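Local atomic coordinates of histidine acid phosphatase (Bifidobacterium longum subsp. infantis, PDB entry 6RXE), a protein that probably removes phosphate groups from myo-inositol phosphates such as phytate, and from 2,3-bisphosphoglycerate, as a histidine acid phosphatase of the MINPP1 subfamily. Residues 43-48 / 397-402; 111-116 / 155-160; 401-406 / 442-447. All coordinates share one frame; numbering follows the deposited sequence.

Contact 1: residues 43-48 / 397-402; sequences ARHGSR and FAHAET. With IHS (D-myo-inositol-hexasulphate), chain C.
Ala400 lays its CB over the centre of one face of the Arg44 guanidinium, 3.4 Å above the plane, and the edge of that group meets O34 of the bound inositol hexasulphate. The His45 ring has Arg44 CG toward the rim of one face and turns its edge to the same sulfate, NE2 hydrogen-bonded to O34 at 2.9 Å. From the other segment, His399 works in its ring plane: ND1 reaches O44 at 3.1 Å, while NE2 is held by Ser138. Arg44 CG stands anti to the backbone N (chi1 -176°) on an extended chain, which carries NE and NH2 past Ala400 to the sulfate. O34 is gripped by Arg44 NH2, His45 NE2 and Arg48 NE, the last at 2.7 Å; O24 accepts the Ala400 N-H at 2.8 Å and 170°, on the first turn of a helix whose N-cap is His399. His45 ND1 bonds Gly46 O at 2.7 Å and 173°, fixing the ring's rotation. A leucine in place of Arg44 would probably leave the sulfate that carries O24 and O34 without the NE and NH2 donors and take the NH1 donor from Ser12 O. Arg44 to Arg48 form the RHGxR signature, whose histidine in this family takes up the phosphoryl group; His399 to Glu401 match the HAE motif of MINPP enzymes. Parallel pairing of strands 35-44 and 391-398 sets both at the strand ends, through Ala398 N to Ala43 O (2.8 Å) and His45 N to Ala398 O (3.0 Å). Helices 102-118 and 141-157 pack against 43-48, and helix 400-410 starts from the other segment.

Contact 2: residues 111-116 / 155-160; sequences IGERAY and NEASGG
Tyr116 meets Ser158 face-on: the serine CB sits over the middle of the phenol ring, 3.4 Å from its centroid and only 6° off the ring normal, a close CH-pi contact. A chi1 of 164° swings the ring away from the backbone N of Tyr116, sending it from helix 102-118 across to the end of helix 141-157. Beside this, Ala157 O comes obliquely to the ring, 3.4 Å from Tyr116 CE2, and the methyl of Ala157 lies 3.9 Å from Tyr116 CD2. The same methyl fills the step between Tyr116 and Glu113, where it rests 3.8 Å from Glu113 O and 4.0 Å from Glu113 CG. With a side chain no longer than a methyl at this point, the backbones come near, the CA atoms of Glu113 and Ala157 being 5.1 Å apart.

On the solvent side the fit is slack. Glu113 packs its CB and CG on Ala157 CB, while its carboxylate makes just a long contact to Glu156 CG; the carboxylates of Glu113 and Glu156 stand apart, OE2 to OE2 6.0 Å, with Glu156 exposed. Just beyond, helix 141-157 stops in a Schellman motif: Gly160 N bonds Asn155 O and Gly159 N bonds Glu156 O, with Gly159 at positive phi.

The polar ends of the tight half look elsewhere. Tyr116 OH is engaged by Asp124 and Arg161, and Ser158 OG turns back to Phe154 O, so the two hydroxyls are satisfied without meeting each other. Between these two segments the join is therefore made by van der Waals and CH-pi contacts, backbone oxygens among them, and the two carboxylates at its rim, if both are ionised, would probably repel each other weakly, eased by solvent.

Contact 3: residues 401-406 / 442-447; sequences ETMMPF and MAANVQ. With IHS (D-myo-inositol-hexasulphate), chain C.
Met403 pushes its methyl into the shallow hollow that segment 442-447 forms between Ala444 and Val446. The floor is backbone: CE of Met403 lies 3.4 Å from Ala444 O and 3.6 Å from Asn445 CA. The walls are side chains, with Ala444 CB 4.2 Å from Met403 CE on one flank and Val446 CG2 3.9 Å from Met403 SD on the other, where the methionine and the valine cross obliquely. The methionine chain starts out fully extended from its backbone N (chi1 -180°) and then folds at both following torsions, so that it hooks over and brings its end down on the strand. One turn on, Phe406 supplies the second bump, offering an edge of its ring to Val446, CE2 to CB 4.2 Å. Val446 is thus the ridge that fits between Met403 and Phe406.

Helix 401-406 passes the strand 445-447 at 58°, its axis 10.1 Å away, and Met403 and Phe406 bridge that gap, both also leaning on Met42 of the adjoining strand 35-44. Helix 400-410 thus packs on one face of the central sheet of the phosphatase domain, over strands 35-44 and 445-452. The helix is kinked at Pro405, whose nitrogen has no hydrogen to give to the turn before.

Asn445 points to the far side of the sheet. There its ND2 bonds Ala443 O at 3.1 Å, almost straight (178°) and in the amide plane, and also Tyr16 OH, while its OD1 takes Gln447 NE2 at 3.0 Å from above the carbonyl plane. The chemistry is thereby sorted: a buried methionine, phenylalanine, valine and alanine meet through shape and dispersion, and on the opposite face ND2 ties Asn445 to the backbone at Ala443, which probably helps keep the hollow in shape.

How the contacts relate
Contacts 1 and 3 are neighbours, their centres 7 Å apart, joined through Glu401 and Thr402 and through strand 35-44, which pairs with strand 391-398 on one side and 445-452 on the other. His45 O to Ala443 N (2.9 Å) is a probable hydrogen bond between them, and contact 3 packs next to the strand that carries Arg44 and leads into His45. Contact 1 grips the inositol hexasulphate; contact 3 comes near it only through the shared Glu401, by the close approach of CG to O35 (3.1 Å). Contact 2 lies between helices 102-118 and 141-157, toward the end of the latter, 20 Å from contact 1 centre to centre, and meets contact 3 through Ile111 CD1, 3.8 Å from Ala443 CB.

Contact 1: residues 43-48 / 397-402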
loop_
_atom_site.group_PDB
_atom_site.type_symbol
_atom_site.label_atom_id
_atom_site.label_comp_id
_atom_site.label_asym_id
_atom_site.label_seq_id
_atom_site.Cartn_x
_atom_site.Cartn_y
_atom_site.Cartn_z
ATOM N N ALA A 43 3.079 1.562 8.884
ATOM C CA ALA A 43 2.853 2.507 7.801
ATOM C C ALA A 43 3.279 1.890 6.480
ATOM O O ALA A 43 4.313 1.222 6.406
ATOM C CB ALA A 43 3.632 3.806 8.037
ATOM N N ARG A 44 2.486 2.116 5.436
ATOM C CA ARG A 44 2.958 1.803 4.099
ATOM C C ARG A 44 4.131 2.711 3.747
ATOM O O ARG A 44 4.264 3.823 4.267
ATOM C CB ARG A 44 1.833 1.971 3.070
ATOM C CG ARG A 44 2.237 1.572 1.657
ATOM C CD ARG A 44 1.136 1.795 0.638
ATOM N NE ARG A 44 1.556 1.330 -0.681
ATOM C CZ ARG A 44 0.900 1.577 -1.809
ATOM N NH1 ARG A 44 -0.221 2.287 -1.783
ATOM N NH2 ARG A 44 1.364 1.102 -2.962
ATOM N N HIS A 45 5.008 2.217 2.880
ATOM C CA HIS A 45 6.028 3.073 2.293
ATOM C C HIS A 45 5.379 4.303 1.667
ATOM O O HIS A 45 4.216 4.275 1.248
ATOM C CB HIS A 45 6.813 2.299 1.233
ATOM C CG HIS A 45 5.976 1.878 0.066
ATOM N ND1 HIS A 45 5.566 2.760 -0.912
ATOM C CD2 HIS A 45 5.454 0.674 -0.269
ATOM C CE1 HIS A 45 4.831 2.116 -1.802
ATOM N NE2 HIS A 45 4.750 0.849 -1.437
ATOM N N GLY A 46 6.133 5.394 1.612
ATOM C CA GLY A 46 5.662 6.594 0.949
ATOM C C GLY A 46 5.680 6.447 -0.566
ATOM O O GLY A 46 6.014 5.400 -1.123
ATOM N N SER A 47 5.313 7.544 -1.240
ATOM C CA SER A 47 5.234 7.561 -2.699
ATOM C C SER A 47 6.485 6.964 -3.329
ATOM O O SER A 47 7.609 7.208 -2.879
ATOM C CB SER A 47 5.034 8.991 -3.210
ATOM O OG SER A 47 3.734 9.470 -2.908
ATOM N N ARG A 48 6.274 6.167 -4.374
ATOM C CA ARG A 48 7.322 5.433 -5.065
ATOM C C ARG A 48 7.132 5.585 -6.565
ATOM O O ARG A 48 6.080 6.019 -7.042
ATOM C CB ARG A 48 7.296 3.940 -4.707
ATOM C CG ARG A 48 5.964 3.256 -5.039
ATOM C CD ARG A 48 6.125 1.742 -5.168
ATOM N NE ARG A 48 4.842 1.050 -5.272
ATOM C CZ ARG A 48 4.143 0.930 -6.399
ATOM N NH1 ARG A 48 2.985 0.281 -6.395
ATOM N NH2 ARG A 48 4.595 1.461 -7.528
ATOM N N PHE A 397 7.396 -0.340 9.004
ATOM C CA PHE A 397 7.248 0.180 7.653
ATOM C C PHE A 397 7.120 -0.985 6.682
ATOM O O PHE A 397 7.958 -1.895 6.676
ATOM C CB PHE A 397 8.426 1.100 7.313
ATOM C CG PHE A 397 8.520 2.287 8.232
ATOM C CD1 PHE A 397 9.174 2.189 9.451
ATOM C CD2 PHE A 397 7.892 3.481 7.908
ATOM C CE1 PHE A 397 9.226 3.267 10.315
ATOM C CE2 PHE A 397 7.947 4.564 8.764
ATOM C CZ PHE A 397 8.613 4.460 9.967
ATOM N N ALA A 398 6.052 -0.960 5.881
ATOM C CA ALA A 398 5.646 -2.096 5.066
ATOM C C ALA A 398 4.931 -1.651 3.793
ATOM O O ALA A 398 5.405 -0.748 3.095
ATOM C CB ALA A 398 4.750 -3.040 5.875
ATOM N N HIS A 399 3.788 -2.268 3.484
ATOM C CA HIS A 399 3.265 -2.253 2.126
ATOM C C HIS A 399 1.747 -2.135 2.118
ATOM O O HIS A 399 1.074 -2.314 3.136
ATOM C CB HIS A 399 3.690 -3.522 1.376
ATOM C CG HIS A 399 5.170 -3.739 1.365
ATOM N ND1 HIS A 399 5.985 -3.244 0.372
ATOM C CD2 HIS A 399 5.987 -4.361 2.250
ATOM C CE1 HIS A 399 7.238 -3.567 0.632
ATOM N NE2 HIS A 399 7.268 -4.244 1.767
ATOM N N ALA A 400 1.213 -1.835 0.930
ATOM C CA ALA A 400 -0.230 -1.893 0.726
ATOM C C ALA A 400 -0.755 -3.304 0.952
ATOM O O ALA A 400 -1.864 -3.489 1.470
ATOM C CB ALA A 400 -0.583 -1.414 -0.682
ATOM N N GLU A 401 0.032 -4.313 0.561
ATOM C CA GLU A 401 -0.325 -5.702 0.823
ATOM C C GLU A 401 -0.333 -6.022 2.309
ATOM O O GLU A 401 -0.879 -7.059 2.701
ATOM C CB GLU A 401 0.643 -6.658 0.127
ATOM C CG GLU A 401 1.103 -6.246 -1.256
ATOM C CD GLU A 401 -0.006 -6.244 -2.275
ATOM O OE1 GLU A 401 -1.006 -6.952 -2.046
ATOM O OE2 GLU A 401 0.133 -5.559 -3.313
ATOM N N THR A 402 0.298 -5.182 3.133
ATOM C CA THR A 402 0.218 -5.302 4.584
ATOM C C THR A 402 -0.998 -4.565 5.132
ATOM O O THR A 402 -1.702 -5.088 6.006
ATOM C CB THR A 402 1.497 -4.752 5.237
ATOM O OG1 THR A 402 2.641 -5.074 4.437
ATOM C CG2 THR A 402 1.693 -5.331 6.634
HETATM C C1 IHS C . 1.972 -5.313 -6.592
HETATM O O1 IHS C . 1.994 -5.835 -7.911
HETATM S S1 IHS C . 0.806 -6.678 -8.313
HETATM C C2 IHS C . 1.572 -3.864 -6.664
HETATM O O2 IHS C . -0.462 -6.014 -7.907
HETATM S S2 IHS C . 1.990 -2.461 -8.763
HETATM C C3 IHS C . 1.555 -3.252 -5.257
HETATM O O3 IHS C . 0.834 -6.951 -9.781
HETATM S S3 IHS C . -0.202 -1.489 -5.118
HETATM C C4 IHS C . 2.875 -3.422 -4.520
HETATM O O4 IHS C . 0.916 -8.091 -7.741
HETATM S S4 IHS C . 3.435 -1.823 -2.572
HETATM C C5 IHS C . 3.393 -4.857 -4.560
HETATM S S5 IHS C . 5.059 -5.711 -2.828
HETATM C C6 IHS C . 3.355 -5.470 -5.946
HETATM S S6 IHS C . 4.848 -7.319 -6.639
HETATM O O12 IHS C . 2.504 -3.182 -7.494
HETATM O O13 IHS C . 1.249 -1.883 -5.340
HETATM O O14 IHS C . 2.672 -3.043 -3.112
HETATM O O15 IHS C . 4.761 -4.875 -4.092
HETATM O O16 IHS C . 3.681 -6.825 -5.837
HETATM O O22 IHS C . 0.804 -3.145 -9.385
HETATM O O23 IHS C . -1.061 -1.865 -6.326
HETATM O O24 IHS C . 2.698 -1.281 -1.361
HETATM O O25 IHS C . 5.219 -7.167 -3.164
HETATM O O26 IHS C . 6.154 -6.860 -6.046
HETATM O O32 IHS C . 3.125 -2.332 -9.769
HETATM O O33 IHS C . -0.756 -2.100 -3.850
HETATM O O34 IHS C . 3.619 -0.742 -3.612
HETATM O O35 IHS C . 4.024 -5.496 -1.779
HETATM O O36 IHS C . 4.743 -6.906 -8.095
HETATM O O42 IHS C . 1.399 -1.115 -8.426
HETATM O O43 IHS C . -0.299 0.011 -4.823
HETATM O O44 IHS C . 4.861 -2.164 -2.258
HETATM O O45 IHS C . 6.409 -5.382 -2.296
HETATM O O46 IHS C . 4.801 -8.826 -6.756
#

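Contact 2: residues 111-116 / 155-160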
loop_
_atom_site.group_PDB
_atom_site.type_symbol
_atom_site.label_atom_id
_atom_site.label_comp_id
_atom_site.label_asym_id
_atom_site.label_seq_id
_atom_site.Cartn_x
_atom_site.Cartn_y
_atom_site.Cartn_z
ATOM N N ILE A 111 5.415 12.626 8.811
ATOM C CA ILE A 111 4.763 11.676 9.711
ATOM C C ILE A 111 5.610 11.458 10.962
ATOM O O ILE A 111 5.084 11.398 12.076
ATOM C CB ILE A 111 4.456 10.352 8.981
ATOM C CG1 ILE A 111 3.400 10.580 7.896
ATOM C CG2 ILE A 111 3.945 9.300 9.950
ATOM C CD1 ILE A 111 3.206 9.381 6.977
ATOM N N GLY A 112 6.934 11.368 10.804
ATOM C CA GLY A 112 7.801 11.171 11.961
ATOM C C GLY A 112 7.863 12.388 12.867
ATOM O O GLY A 112 7.883 12.260 14.101
ATOM N N GLU A 113 7.893 13.586 12.269
ATOM C CA GLU A 113 7.778 14.814 13.051
ATOM C C GLU A 113 6.530 14.789 13.923
ATOM O O GLU A 113 6.592 14.968 15.151
ATOM C CB GLU A 113 7.730 16.028 12.121
ATOM C CG GLU A 113 9.063 16.489 11.601
ATOM C CD GLU A 113 8.931 17.688 10.689
ATOM O OE1 GLU A 113 8.013 17.708 9.841
ATOM O OE2 GLU A 113 9.745 18.620 10.833
ATOM N N ARG A 114 5.373 14.574 13.289
ATOM C CA ARG A 114 4.111 14.594 14.017
ATOM C C ARG A 114 3.996 13.434 14.995
ATOM O O ARG A 114 3.275 13.549 15.995
ATOM C CB ARG A 114 2.939 14.588 13.030
ATOM C CG ARG A 114 2.881 15.845 12.167
ATOM C CD ARG A 114 1.630 15.901 11.309
ATOM N NE ARG A 114 1.596 14.829 10.317
ATOM C CZ ARG A 114 2.140 14.917 9.108
ATOM N NH1 ARG A 114 2.765 16.029 8.738
ATOM N NH2 ARG A 114 2.062 13.892 8.268
ATOM N N ALA A 115 4.710 12.336 14.741
ATOM C CA ALA A 115 4.700 11.206 15.658
ATOM C C ALA A 115 5.400 11.562 16.959
ATOM O O ALA A 115 4.883 11.280 18.045
ATOM C CB ALA A 115 5.358 9.990 15.008
ATOM N N TYR A 116 6.583 12.179 16.875
ATOM C CA TYR A 116 7.189 12.657 18.116
ATOM C C TYR A 116 6.303 13.697 18.787
ATOM O O TYR A 116 6.117 13.672 20.011
ATOM C CB TYR A 116 8.579 13.252 17.890
ATOM C CG TYR A 116 9.000 14.076 19.095
ATOM C CD1 TYR A 116 9.417 13.458 20.269
ATOM C CD2 TYR A 116 8.929 15.465 19.079
ATOM C CE1 TYR A 116 9.779 14.196 21.381
ATOM C CE2 TYR A 116 9.283 16.214 20.191
ATOM C CZ TYR A 116 9.711 15.575 21.336
ATOM O OH TYR A 116 10.068 16.316 22.441
ATOM N N ASN A 155 13.664 12.893 14.558
ATOM C CA ASN A 155 14.811 13.446 15.270
ATOM C C ASN A 155 14.901 14.959 15.113
ATOM O O ASN A 155 15.360 15.652 16.032
ATOM C CB ASN A 155 16.096 12.766 14.798
ATOM C CG ASN A 155 16.176 11.316 15.246
ATOM O OD1 ASN A 155 15.674 10.959 16.314
ATOM N ND2 ASN A 155 16.814 10.477 14.437
ATOM N N GLU A 156 14.451 15.497 13.979
ATOM C CA GLU A 156 14.387 16.949 13.844
ATOM C C GLU A 156 13.395 17.550 14.833
ATOM O O GLU A 156 13.699 18.539 15.508
ATOM C CB GLU A 156 14.019 17.335 12.412
ATOM C CG GLU A 156 13.842 18.834 12.217
ATOM C CD GLU A 156 15.115 19.625 12.474
ATOM O OE1 GLU A 156 16.217 19.032 12.488
ATOM O OE2 GLU A 156 15.012 20.853 12.653
ATOM N N ALA A 157 12.199 16.956 14.936
ATOM C CA ALA A 157 11.167 17.516 15.804
ATOM C C ALA A 157 11.525 17.396 17.283
ATOM O O ALA A 157 11.041 18.186 18.102
ATOM C CB ALA A 157 9.823 16.841 15.533
ATOM N N SER A 158 12.352 16.418 17.650
ATOM C CA SER A 158 12.764 16.229 19.035
ATOM C C SER A 158 14.167 16.770 19.305
ATOM O O SER A 158 14.778 16.412 20.318
ATOM C CB SER A 158 12.681 14.750 19.414
ATOM O OG SER A 158 13.436 13.955 18.519
ATOM N N GLY A 159 14.685 17.619 18.418
ATOM C CA GLY A 159 16.012 18.183 18.578
ATOM C C GLY A 159 17.115 17.169 18.815
ATOM O O GLY A 159 18.100 17.466 19.497
ATOM N N GLY A 160 16.964 15.966 18.269
ATOM C CA GLY A 160 17.982 14.945 18.418
ATOM C C GLY A 160 18.071 14.294 19.781
ATOM O O GLY A 160 19.004 13.520 20.022
#

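Contact 3: residues 401-406 / 442-447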
loop_
_atom_site.group_PDB
_atom_site.type_symbol
_atom_site.label_atom_id
_atom_site.label_comp_id
_atom_site.label_asym_id
_atom_site.label_seq_id
_atom_site.Cartn_x
_atom_site.Cartn_y
_atom_site.Cartn_z
ATOM N N GLU A 401 0.032 -4.313 0.561
ATOM C CA GLU A 401 -0.325 -5.702 0.823
ATOM C C GLU A 401 -0.333 -6.022 2.309
ATOM O O GLU A 401 -0.879 -7.059 2.701
ATOM C CB GLU A 401 0.643 -6.658 0.127
ATOM C CG GLU A 401 1.103 -6.246 -1.256
ATOM C CD GLU A 401 -0.006 -6.244 -2.275
ATOM O OE1 GLU A 401 -1.006 -6.952 -2.046
ATOM O OE2 GLU A 401 0.133 -5.559 -3.313
ATOM N N THR A 402 0.298 -5.182 3.133
ATOM C CA THR A 402 0.218 -5.302 4.584
ATOM C C THR A 402 -0.998 -4.565 5.132
ATOM O O THR A 402 -1.702 -5.088 6.006
ATOM C CB THR A 402 1.497 -4.752 5.237
ATOM O OG1 THR A 402 2.641 -5.074 4.437
ATOM C CG2 THR A 402 1.693 -5.331 6.634
ATOM N N MET A 403 -1.274 -3.370 4.596
ATOM C CA MET A 403 -2.318 -2.514 5.149
ATOM C C MET A 403 -3.713 -3.015 4.786
ATOM O O MET A 403 -4.637 -2.933 5.605
ATOM C CB MET A 403 -2.120 -1.074 4.658
ATOM C CG MET A 403 -3.154 -0.065 5.174
ATOM S SD MET A 403 -3.160 0.134 6.972
ATOM C CE MET A 403 -1.669 1.103 7.203
ATOM N N MET A 404 -3.902 -3.515 3.568
ATOM C CA MET A 404 -5.251 -3.916 3.166
ATOM C C MET A 404 -5.808 -5.038 4.036
ATOM O O MET A 404 -6.897 -4.855 4.619
ATOM C CB MET A 404 -5.260 -4.264 1.673
ATOM C CG MET A 404 -5.190 -3.026 0.788
ATOM S SD MET A 404 -5.308 -3.365 -0.969
ATOM C CE MET A 404 -3.690 -4.064 -1.282
ATOM N N PRO A 405 -5.137 -6.186 4.202
ATOM C CA PRO A 405 -5.686 -7.199 5.115
ATOM C C PRO A 405 -5.674 -6.756 6.566
ATOM O O PRO A 405 -6.556 -7.164 7.325
ATOM C CB PRO A 405 -4.782 -8.420 4.883
ATOM C CG PRO A 405 -3.500 -7.853 4.393
ATOM C CD PRO A 405 -3.894 -6.656 3.560
ATOM N N PHE A 406 -4.719 -5.916 6.975
ATOM C CA PHE A 406 -4.724 -5.397 8.342
ATOM C C PHE A 406 -5.964 -4.546 8.596
ATOM O O PHE A 406 -6.647 -4.704 9.619
ATOM C CB PHE A 406 -3.449 -4.589 8.592
ATOM C CG PHE A 406 -3.201 -4.251 10.033
ATOM C CD1 PHE A 406 -3.244 -5.231 11.010
ATOM C CD2 PHE A 406 -2.880 -2.955 10.406
ATOM C CE1 PHE A 406 -2.998 -4.921 12.338
ATOM C CE2 PHE A 406 -2.632 -2.636 11.729
ATOM C CZ PHE A 406 -2.689 -3.621 12.696
ATOM N N MET A 442 -0.485 5.954 -0.502
ATOM C CA MET A 442 0.928 6.002 -0.169
ATOM C C MET A 442 1.092 6.575 1.234
ATOM O O MET A 442 0.411 7.533 1.613
ATOM C CB MET A 442 1.695 6.841 -1.198
ATOM C CG MET A 442 1.622 6.295 -2.633
ATOM S SD MET A 442 2.610 4.802 -2.896
ATOM C CE MET A 442 1.951 4.221 -4.463
ATOM N N ALA A 443 1.956 5.938 2.025
ATOM C CA ALA A 443 2.223 6.295 3.418
ATOM C C ALA A 443 1.029 6.063 4.345
ATOM O O ALA A 443 1.028 6.562 5.473
ATOM C CB ALA A 443 2.707 7.746 3.546
ATOM N N ALA A 444 0.010 5.317 3.907
ATOM C CA ALA A 444 -1.068 4.915 4.805
ATOM C C ALA A 444 -0.501 4.308 6.083
ATOM O O ALA A 444 0.434 3.502 6.044
ATOM C CB ALA A 444 -1.992 3.907 4.116
ATOM N N ASN A 445 -1.054 4.711 7.227
ATOM C CA ASN A 445 -0.487 4.291 8.502
ATOM C C ASN A 445 -1.559 4.158 9.576
ATOM O O ASN A 445 -2.530 4.917 9.610
ATOM C CB ASN A 445 0.617 5.258 8.966
ATOM C CG ASN A 445 0.101 6.647 9.278
ATOM O OD1 ASN A 445 -0.246 6.963 10.417
ATOM N ND2 ASN A 445 0.052 7.494 8.254
ATOM N N VAL A 446 -1.363 3.167 10.438
ATOM C CA VAL A 446 -2.136 2.977 11.658
ATOM C C VAL A 446 -1.204 3.215 12.837
ATOM O O VAL A 446 -0.105 2.647 12.885
ATOM C CB VAL A 446 -2.745 1.564 11.718
ATOM C CG1 VAL A 446 -3.395 1.317 13.070
ATOM C CG2 VAL A 446 -3.748 1.370 10.580
ATOM N N GLN A 447 -1.632 4.056 13.782
ATOM C CA GLN A 447 -0.869 4.288 15.002
ATOM C C GLN A 447 -1.751 4.101 16.228
ATOM O O GLN A 447 -2.902 4.544 16.254
ATOM C CB GLN A 447 -0.253 5.686 15.033
ATOM C CG GLN A 447 0.445 6.090 13.746
ATOM C CD GLN A 447 1.167 7.410 13.886
ATOM O OE1 GLN A 447 1.625 7.769 14.973
ATOM N NE2 GLN A 447 1.244 8.159 12.791
HETATM C C1 IHS C . 1.972 -5.313 -6.592
HETATM O O1 IHS C . 1.994 -5.835 -7.911
HETATM S S1 IHS C . 0.806 -6.678 -8.313
HETATM C C2 IHS C . 1.572 -3.864 -6.664
HETATM O O2 IHS C . -0.462 -6.014 -7.907
HETATM S S2 IHS C . 1.990 -2.461 -8.763
HETATM C C3 IHS C . 1.555 -3.252 -5.257
HETATM O O3 IHS C . 0.834 -6.951 -9.781
HETATM S S3 IHS C . -0.202 -1.489 -5.118
HETATM C C4 IHS C . 2.875 -3.422 -4.520
HETATM O O4 IHS C . 0.916 -8.091 -7.741
HETATM S S4 IHS C . 3.435 -1.823 -2.572
HETATM C C5 IHS C . 3.393 -4.857 -4.560
HETATM S S5 IHS C . 5.059 -5.711 -2.828
HETATM C C6 IHS C . 3.355 -5.470 -5.946
HETATM S S6 IHS C . 4.848 -7.319 -6.639
HETATM O O12 IHS C . 2.504 -3.182 -7.494
HETATM O O13 IHS C . 1.249 -1.883 -5.340
HETATM O O14 IHS C . 2.672 -3.043 -3.112
HETATM O O15 IHS C . 4.761 -4.875 -4.092
HETATM O O16 IHS C . 3.681 -6.825 -5.837
HETATM O O22 IHS C . 0.804 -3.145 -9.385
HETATM O O23 IHS C . -1.061 -1.865 -6.326
HETATM O O24 IHS C . 2.698 -1.281 -1.361
HETATM O O25 IHS C . 5.219 -7.167 -3.164
HETATM O O26 IHS C . 6.154 -6.860 -6.046
HETATM O O32 IHS C . 3.125 -2.332 -9.769
HETATM O O33 IHS C . -0.756 -2.100 -3.850
HETATM O O34 IHS C . 3.619 -0.742 -3.612
HETATM O O35 IHS C . 4.024 -5.496 -1.779
HETATM O O36 IHS C . 4.743 -6.906 -8.095
HETATM O O42 IHS C . 1.399 -1.115 -8.426
HETATM O O43 IHS C . -0.299 0.011 -4.823
HETATM O O44 IHS C . 4.861 -2.164 -2.258
HETATM O O45 IHS C . 6.409 -5.382 -2.296
HETATM O O46 IHS C . 4.801 -8.826 -6.756
#